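Local coordinates for sensory rhodopsin transducer (Thermotoga maritima, PDB 1NC7), which is of uncertain molecular function but belongs to the Anabaena sensory rhodopsin transducer family, assembles as a tetramer of beta-rich subunits and binds magnesium ions, at residues D[48-53]-D[62-67]; D[88-93]-D[101-106]. All coordinates share one frame; numbering follows the deposited sequence.

How the contacts relate
Both contacts cross the interior of the same beta-sandwich, and their centres are only about 4 Å apart. Contact 1 joins strands 47-54 and 60-68; contact 2 then joins Leu90, where strand 84-89 leads into a turn, to strand 101-107, so the two come in series along the chain. Strands 47-54 and 84-89 are sheet neighbours, as are 60-68 and 101-107: each contact therefore links one neighbouring pair to the other. The two meet directly, with Ile64 CD1 lying 3.5 Å from Leu88 CD2 and Thr65 N 2.7 Å from Met104 O, a probable backbone hydrogen bond. Together they form one continuous apolar filling near the centre of the subunit.

Contact 1 of 2, residues D[48-53]-D[62-67]; sequences ESLCIM and IRITFL
The apolar interior of a beta-sandwich is bridged here by Leu50 and Ile52 of strand 47-54, which meet Ile64 and Ile62 of strand 60-68. The strands run in opposite senses but are not hydrogen-bonded partners: the CA atoms of Leu50 and Ile64 are 10.0 Å apart, and those of Ile52 and Ile62 9.7 Å. The gap is spanned by side chains alone. Both pairs reach toward each other tip to tip. In the first, Leu50 uses one branch, placing CD2 3.9 Å from Ile64 CD1. Its CG lies anti to the backbone N (chi1 177°), which sends the isobutyl group in toward the facing strand.

The second pair has one more close contact. Ile62 CD1, at the end of an extended chain (chi2 175°), touches both limbs of Ile52: it is 3.7 Å from CG2 and 3.8 Å from CD1, so the methyl tip fits against the fork of the facing isoleucine. The alternation of a beta strand accounts for the spacing, since residues 50 and 52 point inward together, as do 62 and 64, and the residues between them face out of this layer. Cys51 and Met53, the latter a selenomethionine, lie on the outer face of the first layer and pack on Asp33 and Ile103 of the second subunit; on the outer face of the other layer Arg63 makes a salt bridge to Glu106. Inside, Met113 of strand 110-121 touches both Ile52 and Ile62, and Ile80 also packs on Ile52. Thr129, part of a magnesium site seen for this protein, has its side chain about 9 Å from that of Leu50.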
ATOM      1  N   GLU D  48       4.566   4.516  14.550  1.00  6.54           N
ATOM      2  CA  GLU D  48       3.616   3.907  13.640  1.00  6.18           C
ATOM      3  C   GLU D  48       2.279   4.434  14.104  1.00  5.61           C
ATOM      4  O   GLU D  48       2.061   4.624  15.302  1.00  6.45           O
ATOM      5  CB  GLU D  48       3.624   2.381  13.729  1.00  7.53           C
ATOM      6  CG  GLU D  48       4.861   1.743  13.137  1.00 11.91           C
ATOM      7  CD  GLU D  48       4.652   0.286  12.780  1.00 14.36           C
ATOM      8  OE1 GLU D  48       4.031  -0.439  13.583  1.00 17.87           O
ATOM      9  OE2 GLU D  48       5.113  -0.135  11.698  1.00 12.29           O
ATOM     10  N   SER D  49       1.403   4.710  13.148  1.00  6.06           N
ATOM     11  CA  SER D  49       0.079   5.200  13.469  1.00  7.06           C
ATOM     12  C   SER D  49      -0.933   4.230  12.891  1.00  6.08           C
ATOM     13  O   SER D  49      -0.954   3.988  11.683  1.00  5.72           O
ATOM     14  CB  SER D  49      -0.151   6.594  12.877  1.00 10.10           C
ATOM     15  OG  SER D  49       0.647   7.571  13.526  1.00 13.20           O
ATOM     16  N   LEU D  50      -1.744   3.644  13.765  1.00  5.02           N
ATOM     17  CA  LEU D  50      -2.787   2.737  13.319  1.00  4.21           C
ATOM     18  C   LEU D  50      -3.987   3.653  13.180  1.00  4.52           C
ATOM     19  O   LEU D  50      -4.547   4.115  14.176  1.00  5.99           O
ATOM     20  CB  LEU D  50      -3.068   1.657  14.366  1.00  5.48           C
ATOM     21  CG  LEU D  50      -4.202   0.690  14.008  1.00  6.26           C
ATOM     22  CD1 LEU D  50      -3.871  -0.045  12.713  1.00  8.35           C
ATOM     23  CD2 LEU D  50      -4.406  -0.301  15.146  1.00  8.34           C
ATOM     24  N   CYS D  51      -4.364   3.938  11.940  1.00  3.57           N
ATOM     25  CA  CYS D  51      -5.474   4.839  11.689  1.00  4.76           C
ATOM     26  C   CYS D  51      -6.760   4.075  11.473  1.00  3.01           C
ATOM     27  O   CYS D  51      -6.830   3.160  10.650  1.00  4.57           O
ATOM     28  CB  CYS D  51      -5.139   5.728  10.500  1.00  3.37           C
ATOM     29  SG  CYS D  51      -3.602   6.643  10.795  1.00  7.24           S
ATOM     30  N   ILE D  52      -7.780   4.467  12.231  1.00  3.83           N
ATOM     31  CA  ILE D  52      -9.076   3.814  12.196  1.00  5.47           C
ATOM     32  C   ILE D  52     -10.185   4.829  11.956  1.00  4.36           C
ATOM     33  O   ILE D  52     -10.151   5.934  12.497  1.00  6.41           O
ATOM     34  CB  ILE D  52      -9.356   3.119  13.544  1.00  7.38           C
ATOM     35  CG1 ILE D  52      -8.144   2.282  13.960  1.00  7.77           C
ATOM     36  CG2 ILE D  52     -10.603   2.253  13.437  1.00  8.62           C
ATOM     37  CD1 ILE D  52      -8.252   1.701  15.361  1.00 11.19           C
HETATM   38  N   MSE D  53     -11.159   4.455  11.137  1.00  5.06           N
HETATM   39  CA  MSE D  53     -12.284   5.338  10.878  1.00  4.64           C
HETATM   40  C   MSE D  53     -13.584   4.580  11.100  1.00  5.29           C
HETATM   41  O   MSE D  53     -13.693   3.393  10.781  1.00  5.18           O
HETATM   42  CB  MSE D  53     -12.223   5.910   9.455  1.00  6.12           C
HETATM   43  CG  MSE D  53     -12.307   4.892   8.339  1.00  4.67           C
HETATM   44 SE   MSE D  53     -11.981   5.682   6.587  0.95 10.37          SE
HETATM   45  CE  MSE D  53     -13.489   6.890   6.540  1.00  7.13           C
ATOM     46  N   ILE D  62     -12.793  -1.537  19.944  1.00  9.35           N
ATOM     47  CA  ILE D  62     -11.790  -2.320  19.252  1.00  9.34           C
ATOM     48  C   ILE D  62     -10.719  -2.924  20.148  1.00  8.50           C
ATOM     49  O   ILE D  62     -10.124  -2.239  20.979  1.00  9.27           O
ATOM     50  CB  ILE D  62     -11.119  -1.448  18.174  1.00 10.95           C
ATOM     51  CG1 ILE D  62     -12.198  -0.759  17.332  1.00 11.86           C
ATOM     52  CG2 ILE D  62     -10.255  -2.297  17.272  1.00 12.35           C
ATOM     53  CD1 ILE D  62     -11.659   0.215  16.316  1.00 13.64           C
ATOM     54  N   ARG D  63     -10.499  -4.223  19.969  1.00  7.32           N
ATOM     55  CA  ARG D  63      -9.487  -4.962  20.711  1.00  9.47           C
ATOM     56  C   ARG D  63      -8.310  -5.126  19.755  1.00  7.80           C
ATOM     57  O   ARG D  63      -8.450  -5.722  18.684  1.00  8.19           O
ATOM     58  CB  ARG D  63     -10.032  -6.334  21.120  1.00 13.14           C
ATOM     59  CG  ARG D  63      -9.016  -7.230  21.804  1.00 18.12           C
ATOM     60  CD  ARG D  63      -9.656  -8.522  22.287  1.00 24.23           C
ATOM     61  NE  ARG D  63     -10.289  -9.262  21.200  1.00 29.65           N
ATOM     62  CZ  ARG D  63     -10.899 -10.433  21.348  1.00 32.65           C
ATOM     63  NH1 ARG D  63     -10.960 -11.006  22.544  1.00 34.78           N
ATOM     64  NH2 ARG D  63     -11.451 -11.033  20.302  1.00 34.80           N
ATOM     65  N   ILE D  64      -7.160  -4.578  20.135  1.00  7.32           N
ATOM     66  CA  ILE D  64      -5.967  -4.638  19.298  1.00  7.65           C
ATOM     67  C   ILE D  64      -4.947  -5.611  19.867  1.00  6.65           C
ATOM     68  O   ILE D  64      -4.403  -5.387  20.947  1.00  8.13           O
ATOM     69  CB  ILE D  64      -5.295  -3.257  19.186  1.00  8.03           C
ATOM     70  CG1 ILE D  64      -6.330  -2.201  18.784  1.00 11.09           C
ATOM     71  CG2 ILE D  64      -4.169  -3.315  18.159  1.00 10.32           C
ATOM     72  CD1 ILE D  64      -5.802  -0.785  18.800  1.00 13.18           C
ATOM     73  N   THR D  65      -4.684  -6.681  19.126  1.00  5.92           N
ATOM     74  CA  THR D  65      -3.731  -7.696  19.560  1.00  6.72           C
ATOM     75  C   THR D  65      -2.396  -7.576  18.829  1.00  6.60           C
ATOM     76  O   THR D  65      -2.348  -7.516  17.598  1.00  6.36           O
ATOM     77  CB  THR D  65      -4.294  -9.109  19.325  1.00  6.79           C
ATOM     78  OG1 THR D  65      -5.526  -9.256  20.040  1.00  8.85           O
ATOM     79  CG2 THR D  65      -3.303 -10.168  19.801  1.00  7.81           C
ATOM     80  N   PHE D  66      -1.318  -7.541  19.603  1.00  5.85           N
ATOM     81  CA  PHE D  66       0.028  -7.452  19.056  1.00  5.45           C
ATOM     82  C   PHE D  66       0.700  -8.812  19.191  1.00  7.09           C
ATOM     83  O   PHE D  66       0.783  -9.365  20.294  1.00  6.77           O
ATOM     84  CB  PHE D  66       0.831  -6.392  19.816  1.00  7.11           C
ATOM     85  CG  PHE D  66       0.319  -4.995  19.623  1.00  8.17           C
ATOM     86  CD1 PHE D  66       0.785  -4.206  18.577  1.00 12.27           C
ATOM     87  CD2 PHE D  66      -0.655  -4.479  20.469  1.00 10.34           C
ATOM     88  CE1 PHE D  66       0.283  -2.919  18.376  1.00 13.19           C
ATOM     89  CE2 PHE D  66      -1.163  -3.197  20.278  1.00 10.52           C
ATOM     90  CZ  PHE D  66      -0.692  -2.417  19.229  1.00 12.86           C
ATOM     91  N   LEU D  67       1.154  -9.357  18.066  1.00  5.32           N
ATOM     92  CA  LEU D  67       1.837 -10.646  18.040  1.00  5.47           C
ATOM     93  C   LEU D  67       3.320 -10.383  17.822  1.00  6.02           C
ATOM     94  O   LEU D  67       3.693  -9.472  17.084  1.00  6.54           O
ATOM     95  CB  LEU D  67       1.309 -11.519  16.900  1.00  6.06           C
ATOM     96  CG  LEU D  67      -0.183 -11.845  16.858  1.00  7.43           C
ATOM     97  CD1 LEU D  67      -0.457 -12.746  15.666  1.00  7.95           C
ATOM     98  CD2 LEU D  67      -0.615 -12.517  18.157  1.00  9.77           C
TER

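Contact 2 of 2, residues D[88-93]-D[101-106]; sequences LRLDKL and YSIMAE
Leu90 and Ile103 have nearly the same first torsion, chi1 -56° and -55°, each sending its chain out anti to its own carbonyl carbon; with the next torsion extended as well, both reach their full length across the sandwich. They meet tip to tip, CD1 of Leu90 standing 3.6 Å from CD1 of Ile103, although their CA atoms are 10.6 Å apart. Tyr101 comes from the same strand as Ile103 by another route. Its chi1 of 62° sets the ring between the backbone N and the carbonyl carbon, and the phenol then crosses Leu90 obliquely. Leu90 CD1 lies at the ring's edge, near its plane, and 3.6 Å from Tyr101 OH; the methyl thus packs beside the hydroxyl end and not over a face. Ile103 CG1 also lies at the edge of that ring, in its plane, so Leu90, Tyr101 and Ile103 form a compact trio.

Around Leu90 the chain turns, and a salt bridge within 88-93 clasps the turn from the side away from the facing strand. Arg89 grips Asp91 side-on with two nitrogens: NE reaches OD1 at 2.7 Å and NH2 reaches OD2 at 2.9 Å. Both oxygens are met on the syn side, and the aliphatic CE of Lys92 lies over one face of the guanidinium group.

Leu90 also packs on Leu50 of strand 47-54 and on Ile36, while its backbone pairs with Glu48. In the facing layer, Phe66 of the neighbouring strand 60-68 meets the Tyr101 ring edge-to-face and Ile64 touches Ile103. There the backbone of Ser102 pairs with Leu67 of strand 60-68 and that of Ile103 with Phe31 of strand 28-34, so strand 101-107 lies between those two.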
ATOM      1  N   LEU D  88      -4.169   6.276  16.022  1.00  5.12           N
ATOM      2  CA  LEU D  88      -3.558   5.747  17.237  1.00  4.93           C
ATOM      3  C   LEU D  88      -2.042   5.614  17.160  1.00  6.23           C
ATOM      4  O   LEU D  88      -1.512   4.884  16.318  1.00  6.75           O
ATOM      5  CB  LEU D  88      -4.173   4.386  17.569  1.00  6.06           C
ATOM      6  CG  LEU D  88      -3.690   3.715  18.856  1.00  6.93           C
ATOM      7  CD1 LEU D  88      -4.123   4.542  20.060  1.00  8.86           C
ATOM      8  CD2 LEU D  88      -4.266   2.312  18.935  1.00  9.01           C
ATOM      9  N   ARG D  89      -1.351   6.328  18.045  1.00  6.11           N
ATOM     10  CA  ARG D  89       0.109   6.290  18.101  1.00  6.10           C
ATOM     11  C   ARG D  89       0.551   5.028  18.832  1.00  6.29           C
ATOM     12  O   ARG D  89       0.424   4.924  20.052  1.00  7.58           O
ATOM     13  CB  ARG D  89       0.636   7.536  18.818  1.00  7.53           C
ATOM     14  CG  ARG D  89       0.588   8.796  17.968  1.00  8.98           C
ATOM     15  CD  ARG D  89       1.665   8.749  16.894  1.00 11.46           C
ATOM     16  NE  ARG D  89       3.002   8.842  17.475  1.00 13.53           N
ATOM     17  CZ  ARG D  89       3.707   9.965  17.563  1.00 15.77           C
ATOM     18  NH1 ARG D  89       3.209  11.105  17.099  1.00 17.27           N
ATOM     19  NH2 ARG D  89       4.909   9.953  18.125  1.00 17.14           N
ATOM     20  N   LEU D  90       1.078   4.074  18.074  1.00  6.15           N
ATOM     21  CA  LEU D  90       1.511   2.799  18.632  1.00  7.01           C
ATOM     22  C   LEU D  90       2.777   2.872  19.476  1.00  8.84           C
ATOM     23  O   LEU D  90       3.070   1.948  20.234  1.00 11.30           O
ATOM     24  CB  LEU D  90       1.690   1.778  17.506  1.00  6.91           C
ATOM     25  CG  LEU D  90       0.455   1.560  16.622  1.00  6.99           C
ATOM     26  CD1 LEU D  90       0.733   0.453  15.618  1.00  6.62           C
ATOM     27  CD2 LEU D  90      -0.746   1.195  17.478  1.00  7.94           C
ATOM     28  N   ASP D  91       3.522   3.965  19.346  1.00  7.95           N
ATOM     29  CA  ASP D  91       4.753   4.152  20.113  1.00 10.52           C
ATOM     30  C   ASP D  91       4.477   4.619  21.541  1.00 11.41           C
ATOM     31  O   ASP D  91       5.400   4.760  22.344  1.00 12.39           O
ATOM     32  CB  ASP D  91       5.661   5.173  19.416  1.00 11.26           C
ATOM     33  CG  ASP D  91       4.998   6.528  19.253  1.00 11.97           C
ATOM     34  OD1 ASP D  91       3.855   6.574  18.753  1.00 11.65           O
ATOM     35  OD2 ASP D  91       5.621   7.549  19.615  1.00 14.95           O
ATOM     36  N   LYS D  92       3.207   4.854  21.855  1.00 10.87           N
ATOM     37  CA  LYS D  92       2.824   5.313  23.188  1.00 12.75           C
ATOM     38  C   LYS D  92       2.038   4.253  23.955  1.00 13.53           C
ATOM     39  O   LYS D  92       1.267   4.581  24.859  1.00 14.48           O
ATOM     40  CB  LYS D  92       1.983   6.586  23.071  1.00 13.29           C
ATOM     41  CG  LYS D  92       2.678   7.716  22.327  1.00 16.60           C
ATOM     42  CD  LYS D  92       1.773   8.929  22.204  1.00 19.48           C
ATOM     43  CE  LYS D  92       2.468  10.069  21.476  1.00 21.74           C
ATOM     44  NZ  LYS D  92       1.575  11.252  21.327  1.00 23.33           N
ATOM     45  N   LEU D  93       2.246   2.987  23.607  1.00 13.25           N
ATOM     46  CA  LEU D  93       1.525   1.892  24.250  1.00 13.69           C
ATOM     47  C   LEU D  93       2.390   0.947  25.083  1.00 13.62           C
ATOM     48  O   LEU D  93       1.910  -0.088  25.545  1.00 14.59           O
ATOM     49  CB  LEU D  93       0.778   1.073  23.194  1.00 14.14           C
ATOM     50  CG  LEU D  93      -0.241   1.806  22.316  1.00 14.76           C
ATOM     51  CD1 LEU D  93      -0.851   0.826  21.323  1.00 15.44           C
ATOM     52  CD2 LEU D  93      -1.319   2.429  23.184  1.00 16.21           C
ATOM     53  N   TYR D 101       6.674  -6.920  15.183  1.00  5.54           N
ATOM     54  CA  TYR D 101       5.392  -7.424  15.648  1.00  3.50           C
ATOM     55  C   TYR D 101       4.382  -7.373  14.510  1.00  4.10           C
ATOM     56  O   TYR D 101       4.697  -6.914  13.407  1.00  4.52           O
ATOM     57  CB  TYR D 101       4.899  -6.604  16.853  1.00  4.23           C
ATOM     58  CG  TYR D 101       4.638  -5.131  16.586  1.00  5.21           C
ATOM     59  CD1 TYR D 101       3.430  -4.703  16.036  1.00  7.04           C
ATOM     60  CD2 TYR D 101       5.595  -4.168  16.893  1.00  6.73           C
ATOM     61  CE1 TYR D 101       3.182  -3.346  15.804  1.00  8.14           C
ATOM     62  CE2 TYR D 101       5.358  -2.813  16.664  1.00  8.37           C
ATOM     63  CZ  TYR D 101       4.154  -2.411  16.122  1.00  8.03           C
ATOM     64  OH  TYR D 101       3.927  -1.071  15.898  1.00 11.50           O
ATOM     65  N   SER D 102       3.190  -7.894  14.770  1.00  4.03           N
ATOM     66  CA  SER D 102       2.105  -7.886  13.797  1.00  3.48           C
ATOM     67  C   SER D 102       0.862  -7.483  14.566  1.00  4.10           C
ATOM     68  O   SER D 102       0.803  -7.642  15.786  1.00  4.71           O
ATOM     69  CB  SER D 102       1.907  -9.263  13.168  1.00  4.50           C
ATOM     70  OG  SER D 102       3.013  -9.610  12.358  1.00  4.59           O
ATOM     71  N   ILE D 103      -0.132  -6.965  13.853  1.00  4.25           N
ATOM     72  CA  ILE D 103      -1.354  -6.494  14.490  1.00  5.64           C
ATOM     73  C   ILE D 103      -2.632  -7.136  13.975  1.00  4.66           C
ATOM     74  O   ILE D 103      -2.832  -7.260  12.772  1.00  4.22           O
ATOM     75  CB  ILE D 103      -1.533  -4.969  14.278  1.00  7.61           C
ATOM     76  CG1 ILE D 103      -0.301  -4.210  14.770  1.00  9.19           C
ATOM     77  CG2 ILE D 103      -2.787  -4.483  14.995  1.00  8.88           C
ATOM     78  CD1 ILE D 103      -0.331  -2.729  14.423  1.00 12.91           C
HETATM   79  N   MSE D 104      -3.484  -7.558  14.904  1.00  5.13           N
HETATM   80  CA  MSE D 104      -4.795  -8.085  14.560  1.00  6.40           C
HETATM   81  C   MSE D 104      -5.738  -7.189  15.349  1.00  7.42           C
HETATM   82  O   MSE D 104      -5.594  -7.044  16.564  1.00  8.08           O
HETATM   83  CB  MSE D 104      -4.991  -9.532  15.007  1.00  7.92           C
HETATM   84  CG  MSE D 104      -6.467  -9.939  14.943  1.00  9.58           C
HETATM   85 SE   MSE D 104      -6.843 -11.783  15.361  0.92 20.29          SE
HETATM   86  CE  MSE D 104      -6.389 -11.768  17.240  1.00 15.40           C
ATOM     87  N   ALA D 105      -6.687  -6.570  14.662  1.00  6.18           N
ATOM     88  CA  ALA D 105      -7.637  -5.689  15.321  1.00  6.84           C
ATOM     89  C   ALA D 105      -9.044  -6.221  15.118  1.00  7.75           C
ATOM     90  O   ALA D 105      -9.435  -6.552  14.001  1.00  9.45           O
ATOM     91  CB  ALA D 105      -7.515  -4.278  14.753  1.00  5.78           C
ATOM     92  N   GLU D 106      -9.805  -6.301  16.205  1.00  7.63           N
ATOM     93  CA  GLU D 106     -11.169  -6.812  16.150  1.00  8.51           C
ATOM     94  C   GLU D 106     -12.149  -5.785  16.705  1.00  7.59           C
ATOM     95  O   GLU D 106     -12.018  -5.344  17.845  1.00  8.65           O
ATOM     96  CB  GLU D 106     -11.258  -8.110  16.950  1.00  9.64           C
ATOM     97  CG  GLU D 106     -10.405  -9.228  16.377  1.00 13.31           C
ATOM     98  CD  GLU D 106     -10.308 -10.419  17.305  1.00 15.61           C
ATOM     99  OE1 GLU D 106      -9.646 -10.296  18.358  1.00 16.19           O
ATOM    100  OE2 GLU D 106     -10.900 -11.473  16.986  1.00 17.88           O
TER